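Local coordinates for protein processed glycerol phosphate lipoteichoic acid synthase 2 (PDB 2W8D) that belongs to the sulfatase family of the alkaline phosphatase clan and holds a magnesium ion in its C-terminal domain, at residues Q43-I46 with I47-I51; G27-E30 with G31-V34; D19-N23 with V24-K28. One frame throughout, in Å; residues are numbered along the deposited sequence.

Contact 1: residues Q43-I46 with I47-I51; sequences QSFI and IDYKI
Two first torsions bring the rings of Phe45 and Tyr49 together: Phe45 carries CG between its own backbone N and carbonyl carbon (chi1 80°), whereas Tyr49 swings CG nearly opposite its backbone N (chi1 -154°). The backbone joining them is a 3-10 segment, 44-46, which passes directly into a type II beta turn from Ile46 to Tyr49. It lies in the loop that leaves strand 33-39 of the large mixed sheet, within an alkaline phosphatase-like fold, and leads into strand 50-51. Tyr49 CD1 comes up at the edge of the Phe45 ring, 4.4 Å from Phe45 CD1, while one face of that ring is occupied by Ile46 CG1, lying 4.0 Å above the plane and offset toward the rim. The Tyr49 ring also approaches the backbone, its CD1 standing 3.7 Å obliquely from Phe45 O. Phe45 continues onto Met270 and Val273 of helix 267-273, and Tyr49 OH is hydrogen-bonded to Val273 O, so both aromatic residues meet the same helix. Ile47 turns instead to helix 58-65, where Leu60, Asn61 and Ala64 receive it, and exposed Asp48 reaches His65 through OD2. The backbone bonds are built alike. Ile47 N donates to Ser44 O over 3.0 Å, and Tyr49 N donates to Ile46 O over 3.0 Å, more nearly straight at 156°; in each case the donor stands above the carbonyl plane and not on a lone pair. Ile46 O thus closes the turn, and it takes a second hydrogen from a water at 2.9 Å. That same water gives its other hydrogen to Tyr49 O, 2.8 Å away, and so bridges the carbonyls at the two ends of the turn.

Contact 2: residues G27-E30 with G31-V34; sequences GKAE and GKNV
Lys32 lays the aliphatic part of its side chain alongside Ala29, with its CB 3.4 Å from Ala29 O and its CD 4.4 Å from the methyl CB of Ala29. A bend early in the chain makes this possible: chi1 of -94° and chi2 of 140° both depart from staggered values, and beyond them the chain runs nearly extended past the alanine. CD remains near the carbonyl too, 4.0 Å from Ala29 O. The ammonium group finds its strongest partner elsewhere, for Lys32 NZ is hydrogen-bonded to Ala297 O, and this bond holds the far end of a chain whose near end is set by the turn. Two beta turns interlock along this piece of backbone. A type I turn from Gly27 to Glu30 is closed by Glu30 N donating to Gly27 O at 3.0 Å, and a type II turn from Ala29 to Lys32 follows, sharing Ala29 and Glu30 with the first. The second is closed by Lys32 N, which points at Ala29 O over 3.2 Å with a fairly straight N-H angle of 160°. Gly31 occupies the third place of this turn with a positive phi, the conformation in which glycine is commonly found there. From Lys32 the chain enters strand 33-39, which runs parallel to strands 189-194 and 251-257 in the large mixed sheet of the alkaline phosphatase-like fold. Asn33, at the start of that strand, ties it to the neighbouring segment: its OD1 accepts from Phe189 N and its ND2 donates to Gln187 OE1. At the surface, Glu30 holds its CG opposite its backbone N, an extended chain that touches Lys122, while the same CG lies 3.4 Å from Gly31 N.

Contact 3: residues D19-N23 with V24-K28; sequences DVPNN and VYFGK
The amide of Asn22 meets the ring of Tyr25 almost at right angles, their planes 79° apart, with Asn22 ND2 at the ring edge, 3.2 Å from Tyr25 CD2. One face of that ring is taken by Val24, whose CG1 sits 3.5 Å above its centre. The other branch of the amide turns back on the chain: Asn22 OD1 accepts from Val24 N at 3.0 Å, which makes an Asx turn, although the donor stands above the amide plane. With CG opposite the backbone N (chi1 -171°), the amide is carried forward to Val24 and Tyr25. The backbone carbonyl of Asn22 takes two further donors. Phe26 N approaches Asn22 O in the carbonyl plane at 2.8 Å, and Tyr25 N comes from above that plane at 2.9 Å. Pro21 and Phe26 lie side by side, Pro21 CB resting obliquely 3.7 Å from Phe26 CD1, while Asn23 OD1 stands at the edge of the Phe26 ring. Asn22 ND2 is further tied to Leu336 O. The whole turn belongs to the surface connection between helix 6-17 and strand 33-39, where Pro21 and Phe26 both settle on His319 of helix 313-320.

How the contacts relate
None of the three contacts is fully core: contact 1 is partly buried, whereas contacts 2 and 3 lie on the surface. Contacts 2 and 3 are successive parts of one connection, sharing Gly27 and Lys28, with centres 12 Å apart; together they carry the chain from helix 6-17 to strand 33-39. Contact 1 follows at the far end of that strand, its centre 31 Å from either of the others. All three depend on turns, yet their chemistry differs. Contact 1 combines an apolar contact between two aromatic rings with a water that bridges two backbone carbonyls, contact 2 places a lysine's aliphatic chain against an alanine, and contact 3 relies on an asparagine whose side-chain and backbone oxygens together accept from three backbone N-H groups.

Contact 1: residues Q43-I46 with I47-I51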
ATOM      1  N   GLN A  43      -6.716  -8.977   2.147  1.00 17.30           N
ATOM      2  CA  GLN A  43      -7.462  -8.765   0.869  1.00 16.28           C
ATOM      3  C   GLN A  43      -8.838  -8.176   1.181  1.00 15.94           C
ATOM      4  O   GLN A  43      -9.392  -8.420   2.243  1.00 14.08           O
ATOM      5  CB  GLN A  43      -7.609 -10.091   0.091  1.00 15.17           C
ATOM      6  CG  GLN A  43      -6.261 -10.665  -0.388  1.00 15.92           C
ATOM      7  CD  GLN A  43      -6.328 -12.089  -0.933  1.00 18.32           C
ATOM      8  OE1 GLN A  43      -7.010 -12.368  -1.944  1.00 18.28           O
ATOM      9  NE2 GLN A  43      -5.594 -12.992  -0.294  1.00 13.03           N
ATOM     10  N   SER A  44      -9.395  -7.449   0.224  1.00 16.34           N
ATOM     11  CA  SER A  44     -10.665  -6.772   0.389  1.00 16.42           C
ATOM     12  C   SER A  44     -11.843  -7.718   0.625  1.00 16.44           C
ATOM     13  O   SER A  44     -12.813  -7.302   1.226  1.00 16.67           O
ATOM     14  CB  SER A  44     -10.962  -5.879  -0.829  1.00 16.59           C
ATOM     15  OG  SER A  44     -10.094  -4.736  -0.888  1.00 17.51           O
ATOM     16  N   PHE A  45     -11.786  -8.967   0.157  1.00 15.84           N
ATOM     17  CA  PHE A  45     -12.918  -9.875   0.404  1.00 15.80           C
ATOM     18  C   PHE A  45     -13.227 -10.080   1.890  1.00 15.61           C
ATOM     19  O   PHE A  45     -14.363 -10.386   2.239  1.00 16.55           O
ATOM     20  CB  PHE A  45     -12.788 -11.230  -0.317  1.00 15.06           C
ATOM     21  CG  PHE A  45     -11.882 -12.208   0.373  1.00 14.43           C
ATOM     22  CD1 PHE A  45     -12.375 -13.071   1.325  1.00 14.73           C
ATOM     23  CD2 PHE A  45     -10.535 -12.271   0.057  1.00 13.88           C
ATOM     24  CE1 PHE A  45     -11.509 -13.974   1.978  1.00 17.09           C
ATOM     25  CE2 PHE A  45      -9.696 -13.171   0.670  1.00 15.55           C
ATOM     26  CZ  PHE A  45     -10.175 -14.007   1.653  1.00 15.05           C
ATOM     27  N   ILE A  46     -12.212  -9.934   2.732  1.00 14.95           N
ATOM     28  CA  ILE A  46     -12.335 -10.005   4.178  1.00 15.96           C
ATOM     29  C   ILE A  46     -13.240  -8.934   4.797  1.00 15.36           C
ATOM     30  O   ILE A  46     -13.860  -9.174   5.839  1.00 14.25           O
ATOM     31  CB  ILE A  46     -10.943  -9.932   4.850  1.00 16.47           C
ATOM     32  CG1 ILE A  46     -10.323 -11.325   4.796  1.00 20.47           C
ATOM     33  CG2 ILE A  46     -11.054  -9.644   6.262  1.00 16.01           C
ATOM     34  CD1 ILE A  46     -11.286 -12.434   5.342  1.00 20.90           C
ATOM     35  N   ILE A  47     -13.298  -7.765   4.162  1.00 15.39           N
ATOM     36  CA  ILE A  47     -14.125  -6.663   4.634  1.00 16.54           C
ATOM     37  C   ILE A  47     -15.591  -7.072   4.541  1.00 17.20           C
ATOM     38  O   ILE A  47     -16.074  -7.486   3.476  1.00 18.79           O
ATOM     39  CB  ILE A  47     -13.831  -5.363   3.854  1.00 15.98           C
ATOM     40  CG1 ILE A  47     -12.378  -4.920   4.041  1.00 18.00           C
ATOM     41  CG2 ILE A  47     -14.735  -4.239   4.309  1.00 17.57           C
ATOM     42  CD1 ILE A  47     -11.892  -4.836   5.500  1.00 16.35           C
ATOM     43  N   ASP A  48     -16.259  -7.045   5.679  1.00 17.68           N
ATOM     44  CA  ASP A  48     -17.667  -7.432   5.832  1.00 18.10           C
ATOM     45  C   ASP A  48     -17.919  -8.898   5.819  1.00 17.30           C
ATOM     46  O   ASP A  48     -19.066  -9.305   5.904  1.00 17.07           O
ATOM     47  CB  ASP A  48     -18.598  -6.703   4.850  1.00 18.76           C
ATOM     48  CG  ASP A  48     -18.757  -5.234   5.214  1.00 22.34           C
ATOM     49  OD1 ASP A  48     -18.543  -4.891   6.395  1.00 25.14           O
ATOM     50  OD2 ASP A  48     -19.058  -4.411   4.336  1.00 27.19           O
ATOM     51  N   TYR A  49     -16.859  -9.696   5.710  1.00 17.08           N
ATOM     52  CA  TYR A  49     -17.000 -11.141   5.750  1.00 16.38           C
ATOM     53  C   TYR A  49     -17.332 -11.598   7.176  1.00 16.76           C
ATOM     54  O   TYR A  49     -16.856 -11.016   8.166  1.00 15.58           O
ATOM     55  CB  TYR A  49     -15.717 -11.809   5.307  1.00 16.39           C
ATOM     56  CG  TYR A  49     -15.960 -13.181   4.742  1.00 15.98           C
ATOM     57  CD1 TYR A  49     -16.270 -13.352   3.389  1.00 16.00           C
ATOM     58  CD2 TYR A  49     -15.935 -14.300   5.560  1.00 16.59           C
ATOM     59  CE1 TYR A  49     -16.536 -14.616   2.862  1.00 16.43           C
ATOM     60  CE2 TYR A  49     -16.209 -15.573   5.046  1.00 17.76           C
ATOM     61  CZ  TYR A  49     -16.494 -15.716   3.702  1.00 16.49           C
ATOM     62  OH  TYR A  49     -16.755 -16.954   3.201  1.00 18.43           O
ATOM     63  N   LYS A  50     -18.139 -12.643   7.269  1.00 16.99           N
ATOM     64  CA  LYS A  50     -18.477 -13.223   8.568  1.00 18.44           C
ATOM     65  C   LYS A  50     -18.311 -14.729   8.540  1.00 18.68           C
ATOM     66  O   LYS A  50     -18.493 -15.359   7.505  1.00 18.91           O
ATOM     67  CB  LYS A  50     -19.919 -12.907   8.993  1.00 18.20           C
ATOM     68  CG  LYS A  50     -20.301 -11.471   8.932  1.00 17.85           C
ATOM     69  CD  LYS A  50     -21.673 -11.250   9.528  1.00 20.27           C
ATOM     70  CE  LYS A  50     -22.073  -9.795   9.323  1.00 22.34           C
ATOM     71  NZ  LYS A  50     -23.391  -9.405   9.918  1.00 20.47           N
ATOM     72  N   ILE A  51     -17.952 -15.258   9.707  1.00 18.97           N
ATOM     73  CA  ILE A  51     -17.836 -16.680  10.004  1.00 19.37           C
ATOM     74  C   ILE A  51     -18.772 -16.900  11.204  1.00 20.01           C
ATOM     75  O   ILE A  51     -18.613 -16.218  12.225  1.00 19.17           O
ATOM     76  CB  ILE A  51     -16.366 -17.036  10.434  1.00 19.23           C
ATOM     77  CG1 ILE A  51     -15.365 -16.799   9.285  1.00 19.55           C
ATOM     78  CG2 ILE A  51     -16.265 -18.490  10.878  1.00 18.39           C
ATOM     79  CD1 ILE A  51     -15.634 -17.722   8.065  1.00 16.96           C
TER
HETATM   80  O   HOH W   1     -15.244  -8.750   8.394  1.00 11.87           O

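Contact 2: residues G27-E30 with G31-V34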
ATOM      1  N   GLY A  27      -5.084  20.341  -0.108  1.00 15.09           N
ATOM      2  CA  GLY A  27      -4.538  21.210   0.932  1.00 15.39           C
ATOM      3  C   GLY A  27      -5.349  21.171   2.213  1.00 15.91           C
ATOM      4  O   GLY A  27      -4.964  21.778   3.201  1.00 15.75           O
ATOM      5  N   LYS A  28      -6.445  20.414   2.205  1.00 16.11           N
ATOM      6  CA  LYS A  28      -7.373  20.361   3.339  1.00 16.56           C
ATOM      7  C   LYS A  28      -6.808  19.643   4.564  1.00 16.20           C
ATOM      8  O   LYS A  28      -7.398  19.681   5.645  1.00 16.42           O
ATOM      9  CB  LYS A  28      -8.721  19.729   2.917  1.00 16.57           C
ATOM     10  CG  LYS A  28      -9.532  20.552   1.919  1.00 17.15           C
ATOM     11  CD  LYS A  28      -9.913  21.919   2.488  1.00 20.86           C
ATOM     12  CE  LYS A  28     -10.978  22.618   1.628  1.00 22.29           C
ATOM     13  NZ  LYS A  28     -11.289  23.998   2.110  1.00 21.64           N
ATOM     14  N   ALA A  29      -5.672  18.992   4.394  1.00 16.00           N
ATOM     15  CA  ALA A  29      -5.006  18.321   5.499  1.00 16.46           C
ATOM     16  C   ALA A  29      -3.573  18.837   5.630  1.00 16.95           C
ATOM     17  O   ALA A  29      -2.692  18.194   6.224  1.00 17.10           O
ATOM     18  CB  ALA A  29      -5.025  16.818   5.295  1.00 16.21           C
ATOM     19  N   GLU A  30      -3.349  20.013   5.066  1.00 17.48           N
ATOM     20  CA  GLU A  30      -2.082  20.681   5.197  1.00 18.37           C
ATOM     21  C   GLU A  30      -1.632  20.814   6.645  1.00 18.25           C
ATOM     22  O   GLU A  30      -2.393  21.257   7.501  1.00 17.44           O
ATOM     23  CB  GLU A  30      -2.183  22.056   4.586  1.00 19.12           C
ATOM     24  CG  GLU A  30      -0.840  22.713   4.369  1.00 22.46           C
ATOM     25  CD  GLU A  30      -0.988  24.063   3.756  1.00 26.57           C
ATOM     26  OE1 GLU A  30      -2.145  24.477   3.488  1.00 28.81           O
ATOM     27  OE2 GLU A  30       0.052  24.713   3.538  1.00 30.22           O
ATOM     28  N   GLY A  31      -0.376  20.425   6.886  1.00 18.58           N
ATOM     29  CA  GLY A  31       0.280  20.551   8.194  1.00 18.18           C
ATOM     30  C   GLY A  31       0.274  19.282   9.033  1.00 17.89           C
ATOM     31  O   GLY A  31       1.016  19.178  10.028  1.00 17.81           O
ATOM     32  N   LYS A  32      -0.571  18.328   8.643  1.00 16.81           N
ATOM     33  CA  LYS A  32      -0.764  17.111   9.418  1.00 16.78           C
ATOM     34  C   LYS A  32       0.334  16.058   9.298  1.00 16.60           C
ATOM     35  O   LYS A  32       1.045  15.958   8.284  1.00 16.54           O
ATOM     36  CB  LYS A  32      -2.149  16.496   9.144  1.00 17.91           C
ATOM     37  CG  LYS A  32      -3.181  17.007  10.207  1.00 18.77           C
ATOM     38  CD  LYS A  32      -4.514  17.301   9.648  1.00 19.15           C
ATOM     39  CE  LYS A  32      -5.181  18.401  10.465  1.00 21.17           C
ATOM     40  NZ  LYS A  32      -6.537  18.629   9.897  1.00 24.86           N
ATOM     41  N   ASN A  33       0.473  15.280  10.363  1.00 15.39           N
ATOM     42  CA  ASN A  33       1.294  14.116  10.329  1.00 14.71           C
ATOM     43  C   ASN A  33       0.700  13.097   9.330  1.00 14.95           C
ATOM     44  O   ASN A  33      -0.486  13.175   8.962  1.00 14.23           O
ATOM     45  CB  ASN A  33       1.342  13.507  11.715  1.00 14.69           C
ATOM     46  CG  ASN A  33       1.841  14.475  12.751  1.00 15.75           C
ATOM     47  OD1 ASN A  33       2.948  14.980  12.645  1.00 20.53           O
ATOM     48  ND2 ASN A  33       1.031  14.738  13.767  1.00 13.95           N
ATOM     49  N   VAL A  34       1.542  12.164   8.887  1.00 14.20           N
ATOM     50  CA  VAL A  34       1.093  11.054   8.100  1.00 14.23           C
ATOM     51  C   VAL A  34       1.536   9.812   8.865  1.00 14.47           C
ATOM     52  O   VAL A  34       2.677   9.738   9.335  1.00 14.12           O
ATOM     53  CB  VAL A  34       1.750  11.051   6.668  1.00 14.90           C
ATOM     54  CG1 VAL A  34       1.343   9.778   5.847  1.00 13.59           C
ATOM     55  CG2 VAL A  34       1.453  12.351   5.912  1.00 13.32           C
TER

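Contact 3: residues D19-N23 with V24-K28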
ATOM      1  N   ASP A  19      -3.083  14.395 -13.715  1.00 29.79           N
ATOM      2  CA  ASP A  19      -4.466  14.594 -13.353  1.00 29.03           C
ATOM      3  C   ASP A  19      -4.505  15.587 -12.178  1.00 28.51           C
ATOM      4  O   ASP A  19      -4.072  15.260 -11.066  1.00 28.48           O
ATOM      5  CB  ASP A  19      -5.134  13.234 -13.042  1.00 28.71           C
ATOM      6  CG  ASP A  19      -5.049  12.226 -14.236  1.00 28.53           C
ATOM      7  OD1 ASP A  19      -5.226  12.617 -15.418  1.00 25.57           O
ATOM      8  OD2 ASP A  19      -4.815  11.021 -13.983  1.00 27.64           O
ATOM      9  N   VAL A  20      -4.999  16.801 -12.449  1.00 27.75           N
ATOM     10  CA  VAL A  20      -4.954  17.930 -11.491  1.00 27.01           C
ATOM     11  C   VAL A  20      -5.814  17.682 -10.229  1.00 26.46           C
ATOM     12  O   VAL A  20      -6.746  16.883 -10.275  1.00 26.40           O
ATOM     13  CB  VAL A  20      -5.346  19.295 -12.155  1.00 26.79           C
ATOM     14  CG1 VAL A  20      -4.541  19.545 -13.411  1.00 26.67           C
ATOM     15  CG2 VAL A  20      -6.822  19.338 -12.462  1.00 26.93           C
ATOM     16  N   PRO A  21      -5.490  18.362  -9.102  1.00 25.79           N
ATOM     17  CA  PRO A  21      -6.170  18.144  -7.812  1.00 24.90           C
ATOM     18  C   PRO A  21      -7.598  18.699  -7.698  1.00 24.29           C
ATOM     19  O   PRO A  21      -7.903  19.753  -8.244  1.00 23.92           O
ATOM     20  CB  PRO A  21      -5.264  18.869  -6.810  1.00 25.05           C
ATOM     21  CG  PRO A  21      -3.953  19.105  -7.535  1.00 25.32           C
ATOM     22  CD  PRO A  21      -4.333  19.273  -8.959  1.00 25.69           C
ATOM     23  N   ASN A  22      -8.448  17.953  -6.986  1.00 23.66           N
ATOM     24  CA  ASN A  22      -9.793  18.343  -6.559  1.00 22.66           C
ATOM     25  C   ASN A  22      -9.687  19.430  -5.458  1.00 22.29           C
ATOM     26  O   ASN A  22      -9.172  19.140  -4.369  1.00 21.94           O
ATOM     27  CB  ASN A  22     -10.462  17.076  -6.009  1.00 22.41           C
ATOM     28  CG  ASN A  22     -11.958  17.241  -5.705  1.00 22.79           C
ATOM     29  OD1 ASN A  22     -12.489  18.354  -5.563  1.00 21.16           O
ATOM     30  ND2 ASN A  22     -12.639  16.102  -5.566  1.00 20.06           N
ATOM     31  N   ASN A  23     -10.145  20.666  -5.716  1.00 21.36           N
ATOM     32  CA  ASN A  23     -10.043  21.691  -4.661  1.00 21.28           C
ATOM     33  C   ASN A  23     -10.967  21.485  -3.462  1.00 20.98           C
ATOM     34  O   ASN A  23     -10.791  22.126  -2.430  1.00 20.88           O
ATOM     35  CB  ASN A  23     -10.118  23.145  -5.161  1.00 21.42           C
ATOM     36  CG  ASN A  23      -9.408  24.138  -4.189  1.00 22.56           C
ATOM     37  OD1 ASN A  23      -8.470  23.754  -3.461  1.00 21.83           O
ATOM     38  ND2 ASN A  23      -9.860  25.411  -4.174  1.00 21.45           N
ATOM     39  N   VAL A  24     -11.935  20.584  -3.588  1.00 20.56           N
ATOM     40  CA  VAL A  24     -12.685  20.129  -2.424  1.00 19.99           C
ATOM     41  C   VAL A  24     -11.736  19.490  -1.409  1.00 19.30           C
ATOM     42  O   VAL A  24     -11.992  19.535  -0.200  1.00 20.15           O
ATOM     43  CB  VAL A  24     -13.777  19.117  -2.812  1.00 20.54           C
ATOM     44  CG1 VAL A  24     -14.315  18.383  -1.583  1.00 20.54           C
ATOM     45  CG2 VAL A  24     -14.912  19.831  -3.562  1.00 19.96           C
ATOM     46  N   TYR A  25     -10.634  18.926  -1.897  1.00 17.42           N
ATOM     47  CA  TYR A  25      -9.717  18.159  -1.043  1.00 15.69           C
ATOM     48  C   TYR A  25      -8.283  18.692  -0.954  1.00 14.56           C
ATOM     49  O   TYR A  25      -7.590  18.406   0.007  1.00 13.95           O
ATOM     50  CB  TYR A  25      -9.714  16.667  -1.439  1.00 15.32           C
ATOM     51  CG  TYR A  25     -11.081  16.023  -1.372  1.00 15.11           C
ATOM     52  CD1 TYR A  25     -11.730  15.842  -0.151  1.00 15.16           C
ATOM     53  CD2 TYR A  25     -11.731  15.608  -2.531  1.00 13.95           C
ATOM     54  CE1 TYR A  25     -12.984  15.260  -0.088  1.00 17.69           C
ATOM     55  CE2 TYR A  25     -12.990  15.026  -2.484  1.00 16.11           C
ATOM     56  CZ  TYR A  25     -13.612  14.851  -1.258  1.00 17.71           C
ATOM     57  OH  TYR A  25     -14.867  14.285  -1.207  1.00 19.46           O
ATOM     58  N   PHE A  26      -7.847  19.470  -1.941  1.00 14.02           N
ATOM     59  CA  PHE A  26      -6.448  19.842  -2.045  1.00 13.86           C
ATOM     60  C   PHE A  26      -6.020  20.783  -0.937  1.00 14.71           C
ATOM     61  O   PHE A  26      -6.531  21.898  -0.831  1.00 14.86           O
ATOM     62  CB  PHE A  26      -6.167  20.476  -3.403  1.00 13.49           C
ATOM     63  CG  PHE A  26      -4.759  20.947  -3.559  1.00 13.36           C
ATOM     64  CD1 PHE A  26      -3.715  20.024  -3.709  1.00 13.52           C
ATOM     65  CD2 PHE A  26      -4.464  22.301  -3.543  1.00 11.87           C
ATOM     66  CE1 PHE A  26      -2.386  20.447  -3.846  1.00 13.82           C
ATOM     67  CE2 PHE A  26      -3.139  22.750  -3.674  1.00 13.53           C
ATOM     68  CZ  PHE A  26      -2.096  21.828  -3.819  1.00 13.20           C
ATOM     69  N   GLY A  27      -5.084  20.341  -0.108  1.00 15.09           N
ATOM     70  CA  GLY A  27      -4.538  21.210   0.932  1.00 15.39           C
ATOM     71  C   GLY A  27      -5.349  21.171   2.213  1.00 15.91           C
ATOM     72  O   GLY A  27      -4.964  21.778   3.201  1.00 15.75           O
ATOM     73  N   LYS A  28      -6.445  20.414   2.205  1.00 16.11           N
ATOM     74  CA  LYS A  28      -7.373  20.361   3.339  1.00 16.56           C
ATOM     75  C   LYS A  28      -6.808  19.643   4.564  1.00 16.20           C
ATOM     76  O   LYS A  28      -7.398  19.681   5.645  1.00 16.42           O
ATOM     77  CB  LYS A  28      -8.721  19.729   2.917  1.00 16.57           C
ATOM     78  CG  LYS A  28      -9.532  20.552   1.919  1.00 17.15           C
ATOM     79  CD  LYS A  28      -9.913  21.919   2.488  1.00 20.86           C
ATOM     80  CE  LYS A  28     -10.978  22.618   1.628  1.00 22.29           C
ATOM     81  NZ  LYS A  28     -11.289  23.998   2.110  1.00 21.64           N
TER